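Long-range contacts in isomaltodextranase (Arthrobacter globiformis, PDB 5AWO), which hydrolyses alpha-1,6-glucosidic linkages in dextran-like polysaccharides, removing successive isomaltose units from the non-reducing chain ends: residues D370-R379 with S390-P401; A479-N490 with G498-Q506. All coordinates share one frame; numbering follows the deposited sequence.

Contact 1 of 2, residues D370-R379 with S390-P401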
loop_
_atom_site.group_PDB
_atom_site.type_symbol
_atom_site.label_atom_id
_atom_site.label_comp_id
_atom_site.label_asym_id
_atom_site.label_seq_id
_atom_site.Cartn_x
_atom_site.Cartn_y
_atom_site.Cartn_z
ATOM N N ASP A 370 -6.743 4.464 12.157
ATOM C CA ASP A 370 -8.133 4.382 11.660
ATOM C C ASP A 370 -8.204 3.900 10.203
ATOM O O ASP A 370 -9.292 3.596 9.688
ATOM C CB ASP A 370 -8.886 5.708 11.841
ATOM C CG ASP A 370 -9.082 6.106 13.324
ATOM O OD1 ASP A 370 -8.853 5.250 14.214
ATOM O OD2 ASP A 370 -9.420 7.287 13.566
ATOM N N GLY A 371 -7.073 3.823 9.512
ATOM C CA GLY A 371 -7.018 3.274 8.145
ATOM C C GLY A 371 -7.219 4.289 7.043
ATOM O O GLY A 371 -7.857 4.015 6.028
ATOM N N LEU A 372 -6.661 5.502 7.244
ATOM C CA LEU A 372 -6.679 6.483 6.196
ATOM C C LEU A 372 -5.824 6.043 5.017
ATOM O O LEU A 372 -4.638 5.732 5.163
ATOM C CB LEU A 372 -6.128 7.823 6.694
ATOM C CG LEU A 372 -6.006 8.905 5.618
ATOM C CD1 LEU A 372 -7.382 9.323 5.095
ATOM C CD2 LEU A 372 -5.236 10.103 6.162
ATOM N N VAL A 373 -6.441 6.047 3.846
ATOM C CA VAL A 373 -5.734 5.900 2.566
ATOM C C VAL A 373 -6.232 7.025 1.663
ATOM O O VAL A 373 -7.343 6.946 1.116
ATOM C CB VAL A 373 -5.995 4.515 1.903
ATOM C CG1 VAL A 373 -5.253 4.398 0.579
ATOM C CG2 VAL A 373 -5.626 3.392 2.846
ATOM N N GLY A 374 -5.447 8.097 1.544
ATOM C CA GLY A 374 -5.836 9.251 0.739
ATOM C C GLY A 374 -5.575 9.036 -0.727
ATOM O O GLY A 374 -4.791 8.142 -1.116
ATOM N N LYS A 375 -6.275 9.834 -1.526
ATOM C CA LYS A 375 -5.958 10.047 -2.918
ATOM C C LYS A 375 -5.581 11.505 -3.110
ATOM O O LYS A 375 -6.077 12.373 -2.408
ATOM C CB LYS A 375 -7.135 9.673 -3.844
ATOM C CG LYS A 375 -7.152 8.186 -4.209
ATOM C CD LYS A 375 -8.373 7.779 -5.049
ATOM C CE LYS A 375 -8.232 6.415 -5.721
ATOM N NZ LYS A 375 -8.143 5.310 -4.753
ATOM N N PRO A 376 -4.706 11.775 -4.091
ATOM C CA PRO A 376 -4.507 13.157 -4.521
ATOM C C PRO A 376 -5.809 13.656 -5.118
ATOM O O PRO A 376 -6.624 12.823 -5.571
ATOM C CB PRO A 376 -3.441 13.033 -5.617
ATOM C CG PRO A 376 -3.740 11.682 -6.217
ATOM C CD PRO A 376 -4.161 10.819 -5.060
ATOM N N LEU A 377 -6.033 14.960 -5.155
ATOM C CA LEU A 377 -7.225 15.435 -5.849
ATOM C C LEU A 377 -7.112 15.107 -7.342
ATOM O O LEU A 377 -6.198 15.542 -8.010
ATOM C CB LEU A 377 -7.389 16.937 -5.663
ATOM C CG LEU A 377 -8.688 17.548 -6.176
ATOM C CD1 LEU A 377 -9.895 16.988 -5.433
ATOM C CD2 LEU A 377 -8.611 19.061 -6.048
ATOM N N TYR A 378 -8.057 14.330 -7.863
ATOM C CA TYR A 378 -8.074 14.034 -9.294
ATOM C C TYR A 378 -8.601 15.232 -10.074
ATOM O O TYR A 378 -9.584 15.853 -9.639
ATOM C CB TYR A 378 -8.890 12.763 -9.598
ATOM C CG TYR A 378 -8.064 11.498 -9.447
ATOM C CD1 TYR A 378 -7.429 11.189 -8.248
ATOM C CD2 TYR A 378 -7.864 10.642 -10.521
ATOM C CE1 TYR A 378 -6.673 10.036 -8.103
ATOM C CE2 TYR A 378 -7.089 9.490 -10.385
ATOM C CZ TYR A 378 -6.481 9.210 -9.168
ATOM O OH TYR A 378 -5.709 8.064 -9.057
ATOM N N ARG A 379 -7.909 15.555 -11.153
ATOM C CA ARG A 379 -8.192 16.701 -12.023
ATOM C C ARG A 379 -8.659 16.237 -13.414
ATOM O O ARG A 379 -9.346 16.987 -14.122
ATOM C CB ARG A 379 -6.979 17.644 -12.076
ATOM C CG ARG A 379 -6.608 18.151 -10.680
ATOM C CD ARG A 379 -5.572 19.259 -10.649
ATOM N NE ARG A 379 -4.217 18.803 -10.961
ATOM C CZ ARG A 379 -3.108 19.497 -10.742
ATOM N NH1 ARG A 379 -3.161 20.705 -10.174
ATOM N NH2 ARG A 379 -1.929 18.966 -11.051
ATOM N N SER A 390 -3.090 15.611 -14.355
ATOM C CA SER A 390 -4.326 14.879 -14.127
ATOM C C SER A 390 -4.644 14.665 -12.665
ATOM O O SER A 390 -5.771 14.296 -12.318
ATOM C CB SER A 390 -4.271 13.528 -14.811
ATOM O OG SER A 390 -3.353 12.655 -14.148
ATOM N N ARG A 391 -3.650 14.871 -11.781
ATOM C CA ARG A 391 -3.812 14.683 -10.345
ATOM C C ARG A 391 -2.926 15.707 -9.640
ATOM O O ARG A 391 -1.907 16.125 -10.178
ATOM C CB ARG A 391 -3.433 13.250 -9.906
ATOM C CG ARG A 391 -4.148 12.155 -10.682
ATOM C CD ARG A 391 -3.585 10.781 -10.372
ATOM N NE ARG A 391 -4.076 9.804 -11.336
ATOM C CZ ARG A 391 -3.724 8.536 -11.395
ATOM N NH1 ARG A 391 -2.813 8.046 -10.554
ATOM N NH2 ARG A 391 -4.284 7.736 -12.303
ATOM N N ASP A 392 -3.364 16.123 -8.445
ATOM C CA ASP A 392 -2.663 17.176 -7.693
ATOM C C ASP A 392 -1.813 16.545 -6.595
ATOM O O ASP A 392 -2.330 16.083 -5.595
ATOM C CB ASP A 392 -3.688 18.128 -7.096
ATOM C CG ASP A 392 -3.076 19.415 -6.604
ATOM O OD1 ASP A 392 -1.873 19.410 -6.224
ATOM O OD2 ASP A 392 -3.791 20.449 -6.579
ATOM N N THR A 393 -0.491 16.598 -6.782
ATOM C CA THR A 393 0.441 16.037 -5.807
ATOM C C THR A 393 0.393 16.736 -4.446
ATOM O O THR A 393 0.863 16.158 -3.472
ATOM C CB THR A 393 1.917 16.078 -6.282
ATOM O OG1 THR A 393 2.364 17.443 -6.384
ATOM C CG2 THR A 393 2.110 15.350 -7.587
ATOM N N GLU A 394 -0.180 17.944 -4.366
ATOM C CA GLU A 394 -0.087 18.786 -3.194
ATOM C C GLU A 394 -1.358 18.873 -2.352
ATOM O O GLU A 394 -1.374 19.547 -1.347
ATOM C CB GLU A 394 0.357 20.175 -3.608
ATOM C CG GLU A 394 1.776 20.211 -4.147
ATOM C CD GLU A 394 2.140 21.585 -4.612
ATOM O OE1 GLU A 394 1.503 22.119 -5.558
ATOM O OE2 GLU A 394 3.097 22.172 -4.028
ATOM N N ARG A 395 -2.436 18.206 -2.775
ATOM C CA ARG A 395 -3.680 18.200 -2.010
ATOM C C ARG A 395 -4.235 16.787 -1.982
ATOM O O ARG A 395 -4.546 16.208 -3.056
ATOM C CB ARG A 395 -4.700 19.159 -2.635
ATOM C CG ARG A 395 -4.242 20.607 -2.571
ATOM C CD ARG A 395 -5.304 21.585 -3.070
ATOM N NE ARG A 395 -5.437 21.448 -4.513
ATOM C CZ ARG A 395 -6.497 21.800 -5.234
ATOM N NH1 ARG A 395 -7.589 22.323 -4.674
ATOM N NH2 ARG A 395 -6.452 21.633 -6.545
ATOM N N TRP A 396 -4.387 16.257 -0.781
ATOM C CA TRP A 396 -4.750 14.844 -0.545
ATOM C C TRP A 396 -5.941 14.743 0.394
ATOM O O TRP A 396 -6.067 15.538 1.323
ATOM C CB TRP A 396 -3.570 14.108 0.104
ATOM C CG TRP A 396 -2.478 13.798 -0.875
ATOM C CD1 TRP A 396 -1.581 14.666 -1.424
ATOM C CD2 TRP A 396 -2.205 12.520 -1.438
ATOM N NE1 TRP A 396 -0.769 14.002 -2.306
ATOM C CE2 TRP A 396 -1.145 12.684 -2.347
ATOM C CE3 TRP A 396 -2.778 11.257 -1.285
ATOM C CZ2 TRP A 396 -0.635 11.616 -3.089
ATOM C CZ3 TRP A 396 -2.276 10.207 -2.014
ATOM C CH2 TRP A 396 -1.216 10.394 -2.909
ATOM N N ALA A 397 -6.810 13.772 0.141
ATOM C CA ALA A 397 -7.886 13.478 1.090
ATOM C C ALA A 397 -8.248 12.014 1.034
ATOM O O ALA A 397 -8.156 11.381 -0.019
ATOM C CB ALA A 397 -9.132 14.306 0.801
ATOM N N GLY A 398 -8.627 11.480 2.187
ATOM C CA GLY A 398 -9.179 10.151 2.250
ATOM C C GLY A 398 -10.204 10.068 3.349
ATOM O O GLY A 398 -10.189 10.845 4.297
ATOM N N GLN A 399 -11.089 9.067 3.227
ATOM C CA GLN A 399 -12.180 8.901 4.161
ATOM C C GLN A 399 -11.959 7.720 5.032
ATOM O O GLN A 399 -11.512 6.658 4.569
ATOM C CB GLN A 399 -13.491 8.722 3.400
ATOM C CG GLN A 399 -14.712 8.824 4.286
ATOM C CD GLN A 399 -15.993 8.991 3.471
ATOM O OE1 GLN A 399 -16.082 8.618 2.281
ATOM N NE2 GLN A 399 -16.988 9.609 4.108
ATOM N N LEU A 400 -12.280 7.869 6.309
ATOM C CA LEU A 400 -12.213 6.800 7.255
ATOM C C LEU A 400 -13.541 6.023 7.277
ATOM O O LEU A 400 -14.574 6.571 6.877
ATOM C CB LEU A 400 -11.897 7.334 8.659
ATOM C CG LEU A 400 -10.520 7.965 8.972
ATOM C CD1 LEU A 400 -9.426 7.023 8.520
ATOM C CD2 LEU A 400 -10.327 9.323 8.353
ATOM N N PRO A 401 -13.491 4.800 7.802
ATOM C CA PRO A 401 -14.721 3.985 7.863
ATOM C C PRO A 401 -15.879 4.661 8.584
ATOM O O PRO A 401 -17.030 4.478 8.163
ATOM C CB PRO A 401 -14.249 2.720 8.553
ATOM C CG PRO A 401 -12.803 2.590 8.150
ATOM C CD PRO A 401 -12.313 4.019 8.218
HETATM O O HOH W 1 -9.194 6.119 3.252
#

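Contact 2 of 2, residues A479-N490 with G498-Q506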
loop_
_atom_site.group_PDB
_atom_site.type_symbol
_atom_site.label_atom_id
_atom_site.label_comp_id
_atom_site.label_asym_id
_atom_site.label_seq_id
_atom_site.Cartn_x
_atom_site.Cartn_y
_atom_site.Cartn_z
ATOM N N ALA A 479 -15.208 8.749 -5.804
ATOM C CA ALA A 479 -13.951 9.259 -6.380
ATOM C C ALA A 479 -12.798 9.223 -5.375
ATOM O O ALA A 479 -11.650 9.356 -5.793
ATOM C CB ALA A 479 -14.120 10.654 -6.937
ATOM N N PHE A 480 -13.111 9.060 -4.095
ATOM C CA PHE A 480 -12.077 8.914 -3.057
ATOM C C PHE A 480 -11.976 7.520 -2.474
ATOM O O PHE A 480 -11.217 7.306 -1.551
ATOM C CB PHE A 480 -12.285 9.972 -1.964
ATOM C CG PHE A 480 -11.799 11.324 -2.370
ATOM C CD1 PHE A 480 -10.450 11.634 -2.241
ATOM C CD2 PHE A 480 -12.644 12.274 -2.920
ATOM C CE1 PHE A 480 -9.951 12.845 -2.643
ATOM C CE2 PHE A 480 -12.145 13.504 -3.315
ATOM C CZ PHE A 480 -10.799 13.782 -3.196
ATOM N N ALA A 481 -12.754 6.556 -3.001
ATOM C CA ALA A 481 -12.740 5.181 -2.551
ATOM C C ALA A 481 -11.694 4.363 -3.309
ATOM O O ALA A 481 -10.861 4.936 -3.996
ATOM C CB ALA A 481 -14.140 4.572 -2.712
ATOM N N ALA A 482 -11.732 3.041 -3.117
ATOM C CA ALA A 482 -10.825 2.118 -3.771
ATOM C C ALA A 482 -11.423 1.619 -5.070
ATOM O O ALA A 482 -12.587 1.216 -5.085
ATOM C CB ALA A 482 -10.499 0.955 -2.851
ATOM N N TRP A 483 -10.626 1.599 -6.126
ATOM C CA TRP A 483 -11.028 1.175 -7.460
ATOM C C TRP A 483 -10.275 -0.075 -7.877
ATOM O O TRP A 483 -9.067 -0.165 -7.678
ATOM C CB TRP A 483 -10.743 2.238 -8.511
ATOM C CG TRP A 483 -11.167 3.624 -8.136
ATOM C CD1 TRP A 483 -12.247 3.969 -7.389
ATOM C CD2 TRP A 483 -10.496 4.841 -8.462
ATOM N NE1 TRP A 483 -12.301 5.328 -7.234
ATOM C CE2 TRP A 483 -11.250 5.892 -7.905
ATOM C CE3 TRP A 483 -9.352 5.154 -9.208
ATOM C CZ2 TRP A 483 -10.864 7.225 -8.008
ATOM C CZ3 TRP A 483 -8.978 6.467 -9.316
ATOM C CH2 TRP A 483 -9.749 7.502 -8.734
ATOM N N GLY A 484 -10.979 -1.035 -8.493
ATOM C CA GLY A 484 -10.340 -2.208 -9.054
ATOM C C GLY A 484 -10.934 -2.653 -10.380
ATOM O O GLY A 484 -12.009 -2.187 -10.773
ATOM N N GLY A 485 -10.184 -3.496 -11.098
ATOM C CA GLY A 485 -10.696 -4.156 -12.304
ATOM C C GLY A 485 -11.003 -3.282 -13.492
ATOM O O GLY A 485 -11.660 -3.747 -14.435
ATOM N N GLY A 486 -10.523 -2.036 -13.484
ATOM C CA GLY A 486 -10.759 -1.110 -14.576
ATOM C C GLY A 486 -11.657 0.052 -14.192
ATOM O O GLY A 486 -11.745 1.015 -14.946
ATOM N N ALA A 487 -12.319 -0.012 -13.040
ATOM C CA ALA A 487 -13.020 1.179 -12.539
ATOM C C ALA A 487 -12.034 2.318 -12.361
ATOM O O ALA A 487 -10.866 2.086 -11.982
ATOM C CB ALA A 487 -13.698 0.907 -11.224
ATOM N N GLY A 488 -12.490 3.547 -12.601
ATOM C CA GLY A 488 -11.599 4.701 -12.442
ATOM C C GLY A 488 -12.315 6.014 -12.415
ATOM O O GLY A 488 -13.535 6.072 -12.483
ATOM N N PHE A 489 -11.541 7.084 -12.282
ATOM C CA PHE A 489 -12.088 8.418 -12.157
ATOM C C PHE A 489 -12.530 9.027 -13.472
ATOM O O PHE A 489 -11.819 8.961 -14.462
ATOM C CB PHE A 489 -11.012 9.338 -11.576
ATOM C CG PHE A 489 -11.435 10.775 -11.463
ATOM C CD1 PHE A 489 -12.146 11.184 -10.355
ATOM C CD2 PHE A 489 -11.129 11.700 -12.454
ATOM C CE1 PHE A 489 -12.562 12.508 -10.235
ATOM C CE2 PHE A 489 -11.543 13.027 -12.332
ATOM C CZ PHE A 489 -12.237 13.419 -11.210
ATOM N N ASN A 490 -13.673 9.711 -13.464
ATOM C CA ASN A 490 -13.922 10.615 -14.570
ATOM C C ASN A 490 -14.765 11.804 -14.107
ATOM O O ASN A 490 -15.197 11.844 -12.970
ATOM C CB ASN A 490 -14.590 9.883 -15.756
ATOM C CG ASN A 490 -14.084 10.365 -17.094
ATOM O OD1 ASN A 490 -13.819 11.544 -17.275
ATOM N ND2 ASN A 490 -13.925 9.442 -18.050
ATOM N N GLY A 498 -19.171 16.813 -6.000
ATOM C CA GLY A 498 -17.721 16.725 -5.835
ATOM C C GLY A 498 -16.914 16.958 -7.104
ATOM O O GLY A 498 -17.339 17.693 -7.982
ATOM N N ASN A 499 -15.738 16.338 -7.171
ATOM C CA ASN A 499 -14.764 16.574 -8.249
ATOM C C ASN A 499 -14.992 15.645 -9.458
ATOM O O ASN A 499 -14.389 15.852 -10.498
ATOM C CB ASN A 499 -13.302 16.403 -7.730
ATOM C CG ASN A 499 -12.975 14.996 -7.304
ATOM O OD1 ASN A 499 -13.746 14.343 -6.651
ATOM N ND2 ASN A 499 -11.723 14.540 -7.600
ATOM N N GLY A 500 -15.853 14.637 -9.290
ATOM C CA GLY A 500 -16.106 13.657 -10.344
ATOM C C GLY A 500 -16.846 12.440 -9.829
ATOM O O GLY A 500 -17.577 12.503 -8.827
ATOM N N PHE A 501 -16.618 11.307 -10.490
ATOM C CA PHE A 501 -17.322 10.084 -10.212
ATOM C C PHE A 501 -16.482 8.909 -10.681
ATOM O O PHE A 501 -15.386 9.099 -11.215
ATOM C CB PHE A 501 -18.702 10.079 -10.921
ATOM C CG PHE A 501 -18.633 10.397 -12.383
ATOM C CD1 PHE A 501 -18.422 9.397 -13.342
ATOM C CD2 PHE A 501 -18.771 11.699 -12.808
ATOM C CE1 PHE A 501 -18.370 9.713 -14.688
ATOM C CE2 PHE A 501 -18.712 12.023 -14.145
ATOM C CZ PHE A 501 -18.505 11.028 -15.100
ATOM N N VAL A 502 -16.997 7.696 -10.501
ATOM C CA VAL A 502 -16.315 6.522 -11.006
ATOM C C VAL A 502 -17.000 5.984 -12.253
ATOM O O VAL A 502 -18.213 5.790 -12.236
ATOM C CB VAL A 502 -16.231 5.442 -9.917
ATOM C CG1 VAL A 502 -15.787 4.097 -10.501
ATOM C CG2 VAL A 502 -15.254 5.892 -8.847
ATOM N N ASP A 503 -16.232 5.788 -13.317
ATOM C CA ASP A 503 -16.724 5.121 -14.525
ATOM C C ASP A 503 -15.963 3.822 -14.745
ATOM O O ASP A 503 -15.292 3.311 -13.817
ATOM C CB ASP A 503 -16.695 6.066 -15.738
ATOM C CG ASP A 503 -15.308 6.344 -16.262
ATOM O OD1 ASP A 503 -14.335 5.896 -15.600
ATOM O OD2 ASP A 503 -15.196 7.014 -17.314
ATOM N N GLY A 504 -16.128 3.243 -15.935
ATOM C CA GLY A 504 -15.561 1.955 -16.233
ATOM C C GLY A 504 -16.315 0.806 -15.596
ATOM O O GLY A 504 -15.789 -0.312 -15.529
ATOM N N LEU A 505 -17.531 1.053 -15.111
ATOM C CA LEU A 505 -18.327 0.026 -14.475
ATOM C C LEU A 505 -19.244 -0.557 -15.557
ATOM O O LEU A 505 -20.403 -0.189 -15.670
ATOM C CB LEU A 505 -19.108 0.580 -13.282
ATOM C CG LEU A 505 -18.235 1.046 -12.097
ATOM C CD1 LEU A 505 -19.053 1.889 -11.131
ATOM C CD2 LEU A 505 -17.623 -0.151 -11.369
ATOM N N GLN A 506 -18.656 -1.436 -16.357
ATOM C CA GLN A 506 -19.346 -2.123 -17.454
ATOM C C GLN A 506 -18.665 -3.490 -17.620
ATOM O O GLN A 506 -17.866 -3.903 -16.766
ATOM C CB GLN A 506 -19.334 -1.272 -18.723
ATOM C CG GLN A 506 -18.140 -1.414 -19.644
ATOM C CD GLN A 506 -16.874 -0.880 -19.031
ATOM O OE1 GLN A 506 -16.777 0.308 -18.751
ATOM N NE2 GLN A 506 -15.891 -1.748 -18.830
HETATM O O HOH W 2 -10.151 12.033 -6.035
HETATM O O HOH W 3 -17.351 10.465 -6.584
HETATM O O HOH W 4 -12.520 3.674 -16.016
HETATM O O HOH W 5 -11.903 6.882 -16.302
#

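Contact 1 of 2, residues D370-R379 with S390-P401
Asp-392 OD2 is where two arginines converge: Arg-379 from across the contact and Arg-395 from the far end of the type I turn that the aspartate begins. Arg-395 grips it side-on with NE and NH2, the former 2.8 Å from OD2, and the oxygen lies in its guanidinium plane. Arg-379 lies stacked on the carboxylate instead, the two planes 23° apart; its NH1 stands 3.7 Å from Asp-392 OD2, a long salt bridge of charge alone. Asp-392 OD1 accepts from Glu-394 N in an Asx turn, so both oxygens are engaged and the carboxylate's rotation is fixed. Leu-377 CD2 rests on a face of the Arg-395 guanidinium, 3.4 Å from NH2.

The backbone of Leu-377 serves both sides of the corner, giving its N-H to Arg-395 O and receiving Asp-392 N. Beyond it Arg-379 N reaches Ser-390 O at 2.7 Å, and before it Lys-375 and Ala-397 exchange two bonds. On the face opposite Leu-377 and Asp-392, Pro-376 CD sits 3.8 Å from the centroid of the six-membered ring of Trp-396, whose NE1 is anchored to Thr-393 O. Arg-391, extended from CG to NE, runs alongside Tyr-378, with CD over the ring. The phenol OH lies over the guanidinium face without bonding to it: OH bonds to Ser-303, the guanidinium to Thr-300. Bare glycine backbones bring Gly-374 CA within 3.8 Å of Gly-398 CA. After the Schellman motif at Gly-371, this antiparallel pairing opens the C-terminal beta-sandwich domain of GH27 enzymes against helix 295-302.

Contact 2 of 2, residues A479-N490 with G498-Q506
Val-502 is the knob that fits between Trp-483 and Ala-487. Its CG2 comes obliquely to the indole, 3.4 Å from Trp-483 NE1, whose hydrogen bond goes to Ala-478 O, whereas CG1 meets Ala-487 CB at 3.9 Å; Leu-505 CD2 closes on the same methyl from further along the strand. Phe-489, with CG anti to the backbone N (chi1 177°), swings toward the start of the other segment, where Asn-499 O meets its ring edge 3.3 Å from CZ. Gly-500 has no side chain, which lets the ring and Asn-490 O draw in close to its CA. Next to it, Asn-499 OD1 lies against Ala-479 CB and Phe-480 CE2.

The other face is more polar. The Phe-501 ring lies flat on the chain opposite, with Asn-490 O 3.5 Å above its centre. Asn-490 ND2 donates to Asp-503 OD2 at 2.8 Å from above the carboxylate plane, the amide and carboxylate standing nearly perpendicular (87°). Two waters lie between Asp-503 OD1 and the carbonyls of Gly-486 and Phe-489, one to each, although each has more acceptors nearby than protons to give. Paired backbone bonds join Gly-488 to Asp-503 and Asn-490 to Phe-501, the register of an antiparallel beta hairpin within the beta-sandwich carbohydrate-binding module, here of family CBM35.

Overall arrangement
Followed from the N terminus, the chain first places strand 17-18 on a sheet of the later binding module, then builds the eight-stranded parallel barrel. Helix 362-370 leads out into contact 1, which closes the ten-residue loop 380-389 and starts the antiparallel sheet continued by strand 405-410. Only after that domain is complete does contact 2 close the shorter loop 491-497 in the carbohydrate-binding module. The two closures are therefore in series, neither enclosing the other. Their centres nevertheless lie about 14 Å apart, and Lys-375 NZ probably hydrogen-bonds to Ala-481 O, at 2.8 Å. Asn-499 likewise probably reaches Tyr-378 O, so the two beta domains meet directly.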